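Local coordinates for protein methyltransferase (Bacteroides thetaiotaomicron, PDB 3FQ6) that is a methyltransferase domain that probably transfers methyl groups from S-adenosylmethionine, as in tetrapyrrole (corrin/porphyrin) methylases, at residues K19-G24 / E42-V47. Numbering follows the deposited sequence.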
loop_
_atom_site.group_PDB
_atom_site.type_symbol
_atom_site.label_atom_id
_atom_site.label_comp_id
_atom_site.label_asym_id
_atom_site.label_seq_id
_atom_site.Cartn_x
_atom_site.Cartn_y
_atom_site.Cartn_z
ATOM N N LYS A 19 8.633 -11.384 8.573
ATOM C CA LYS A 19 7.272 -11.895 8.467
ATOM C C LYS A 19 6.475 -10.846 7.780
ATOM O O LYS A 19 6.843 -9.682 7.797
ATOM C CB LYS A 19 6.631 -12.149 9.830
ATOM C CG LYS A 19 7.569 -12.598 10.905
ATOM C CD LYS A 19 7.169 -11.958 12.221
ATOM C CE LYS A 19 6.448 -12.923 13.118
ATOM N NZ LYS A 19 7.399 -13.989 13.497
ATOM N N PHE A 20 5.382 -11.249 7.159
ATOM C CA PHE A 20 4.495 -10.279 6.591
ATOM C C PHE A 20 3.201 -10.962 6.264
ATOM O O PHE A 20 3.103 -12.204 6.316
ATOM C CB PHE A 20 5.110 -9.546 5.388
ATOM C CG PHE A 20 5.399 -10.426 4.221
ATOM C CD1 PHE A 20 4.412 -10.654 3.242
ATOM C CD2 PHE A 20 6.652 -11.059 4.101
ATOM C CE1 PHE A 20 4.656 -11.494 2.144
ATOM C CE2 PHE A 20 6.928 -11.912 3.011
ATOM C CZ PHE A 20 5.933 -12.133 2.021
ATOM N N CYS A 21 2.197 -10.134 5.997
ATOM C CA CYS A 21 0.918 -10.609 5.503
ATOM C C CYS A 21 0.727 -10.111 4.099
ATOM O O CYS A 21 0.910 -8.934 3.834
ATOM C CB CYS A 21 -0.218 -10.056 6.358
ATOM S SG CYS A 21 -0.113 -10.681 8.017
ATOM N N PHE A 22 0.347 -11.010 3.211
ATOM C CA PHE A 22 -0.075 -10.638 1.877
ATOM C C PHE A 22 -1.625 -10.603 1.773
ATOM O O PHE A 22 -2.350 -11.650 1.900
ATOM C CB PHE A 22 0.548 -11.584 0.844
ATOM C CG PHE A 22 0.124 -11.312 -0.567
ATOM C CD1 PHE A 22 0.831 -10.430 -1.348
ATOM C CD2 PHE A 22 -0.997 -11.944 -1.110
ATOM C CE1 PHE A 22 0.427 -10.157 -2.650
ATOM C CE2 PHE A 22 -1.415 -11.696 -2.414
ATOM C CZ PHE A 22 -0.705 -10.806 -3.193
ATOM N N GLU A 23 -2.111 -9.393 1.505
ATOM C CA GLU A 23 -3.544 -9.112 1.399
ATOM C C GLU A 23 -4.133 -9.177 -0.028
ATOM O O GLU A 23 -5.294 -9.537 -0.176
ATOM C CB GLU A 23 -3.887 -7.760 2.069
ATOM C CG GLU A 23 -5.396 -7.416 2.047
ATOM C CD GLU A 23 -6.230 -8.337 2.947
ATOM O OE1 GLU A 23 -7.407 -8.664 2.611
ATOM O OE2 GLU A 23 -5.682 -8.728 4.006
ATOM N N GLY A 24 -3.351 -8.830 -1.055
ATOM C CA GLY A 24 -3.849 -8.654 -2.435
ATOM C C GLY A 24 -4.716 -7.403 -2.601
ATOM O O GLY A 24 -4.476 -6.368 -1.986
ATOM N N GLU A 42 -2.916 -5.330 13.023
ATOM C CA GLU A 42 -1.827 -6.164 12.534
ATOM C C GLU A 42 -0.450 -5.558 12.824
ATOM O O GLU A 42 -0.191 -4.393 12.498
ATOM C CB GLU A 42 -2.012 -6.380 11.034
ATOM C CG GLU A 42 -1.019 -7.285 10.423
ATOM C CD GLU A 42 -0.925 -8.528 11.191
ATOM O OE1 GLU A 42 -1.881 -9.318 11.100
ATOM O OE2 GLU A 42 0.074 -8.707 11.921
ATOM N N HIS A 43 0.418 -6.352 13.440
ATOM C CA HIS A 43 1.770 -5.914 13.736
ATOM C C HIS A 43 2.725 -6.166 12.576
ATOM O O HIS A 43 3.747 -5.467 12.477
ATOM C CB HIS A 43 2.318 -6.553 15.019
ATOM C CG HIS A 43 1.819 -5.908 16.281
ATOM N ND1 HIS A 43 0.511 -6.026 16.718
ATOM C CD2 HIS A 43 2.455 -5.153 17.210
ATOM C CE1 HIS A 43 0.363 -5.370 17.858
ATOM N NE2 HIS A 43 1.528 -4.836 18.182
ATOM N N ARG A 44 2.395 -7.127 11.704
ATOM C CA ARG A 44 3.285 -7.484 10.598
ATOM C C ARG A 44 3.113 -6.548 9.426
ATOM O O ARG A 44 2.024 -6.121 9.147
ATOM C CB ARG A 44 3.049 -8.906 10.087
ATOM C CG ARG A 44 3.740 -9.972 10.858
ATOM C CD ARG A 44 3.022 -11.306 10.690
ATOM N NE ARG A 44 1.589 -11.243 11.006
ATOM C CZ ARG A 44 0.747 -12.274 10.922
ATOM N NH1 ARG A 44 -0.526 -12.117 11.230
ATOM N NH2 ARG A 44 1.165 -13.473 10.531
ATOM N N THR A 45 4.207 -6.276 8.724
ATOM C CA THR A 45 4.177 -5.593 7.470
ATOM C C THR A 45 3.093 -6.232 6.574
ATOM O O THR A 45 2.891 -7.444 6.603
ATOM C CB THR A 45 5.582 -5.639 6.852
ATOM O OG1 THR A 45 6.484 -4.891 7.685
ATOM C CG2 THR A 45 5.616 -5.025 5.463
HETATM N N MSE A 46 2.383 -5.399 5.808
HETATM C CA MSE A 46 1.266 -5.833 4.925
HETATM C C MSE A 46 1.489 -5.425 3.479
HETATM O O MSE A 46 2.082 -4.379 3.202
HETATM C CB MSE A 46 -0.060 -5.249 5.398
HETATM C CG MSE A 46 -0.603 -5.855 6.665
HETATM SE SE MSE A 46 -1.536 -4.473 7.681
HETATM C CE MSE A 46 -0.027 -3.330 8.203
ATOM N N VAL A 47 0.999 -6.241 2.563
ATOM C CA VAL A 47 1.277 -6.063 1.138
ATOM C C VAL A 47 -0.011 -6.124 0.346
ATOM O O VAL A 47 -0.727 -7.160 0.407
ATOM C CB VAL A 47 2.252 -7.164 0.573
ATOM C CG1 VAL A 47 2.325 -7.094 -0.998
ATOM C CG2 VAL A 47 3.720 -7.082 1.235
HETATM O O HOH W 1 6.450 -7.989 9.765
#
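Arg-44 reaches across to Lys-19, Phe-20 and Cys-21 beside two parallel strands. Its CB lies against Phe-20 CA, and CG and CD pass the CB of Lys-19, the two side chains crossing at about a right angle. A bend about the CG–CD bond (chi3 -53°) brings the guanidinium over Cys-21: SG sits above the centre of one face, 3.4 Å from CZ of Arg-44. Glu-42 fixes the rotation of that plane, gripped side-on by NE and NH1 in a salt bridge; its OE2 also takes the backbone N of Arg-44 through the anti lone pair. Next to Arg-44, a water donates to Lys-19 O and accepts from Thr-45 N. Further along, Cys-21 N donates to Thr-45 O (2.8 Å), Val-47 N to Cys-21 O (3.0 Å) and Glu-23 N to Val-47 O (2.8 Å). On the sheet face away from Cys-21, Val-47 splits its methyls, CG1 against Phe-22 CD1 (3.7 Å) and CG2 near Phe-20 CD1 (4.2 Å). Helix 6-12 packs on this face through Phe-6 and Leu-10. Helix 32-39, whose Arg-35 forms a salt bridge with Glu-23 and whose Leu-39 touches Glu-23 and Met-46, completes a beta-alpha-beta crossover, with strand 20-24 at the sheet edge and strand 45-50 between it and antiparallel strand 105-110.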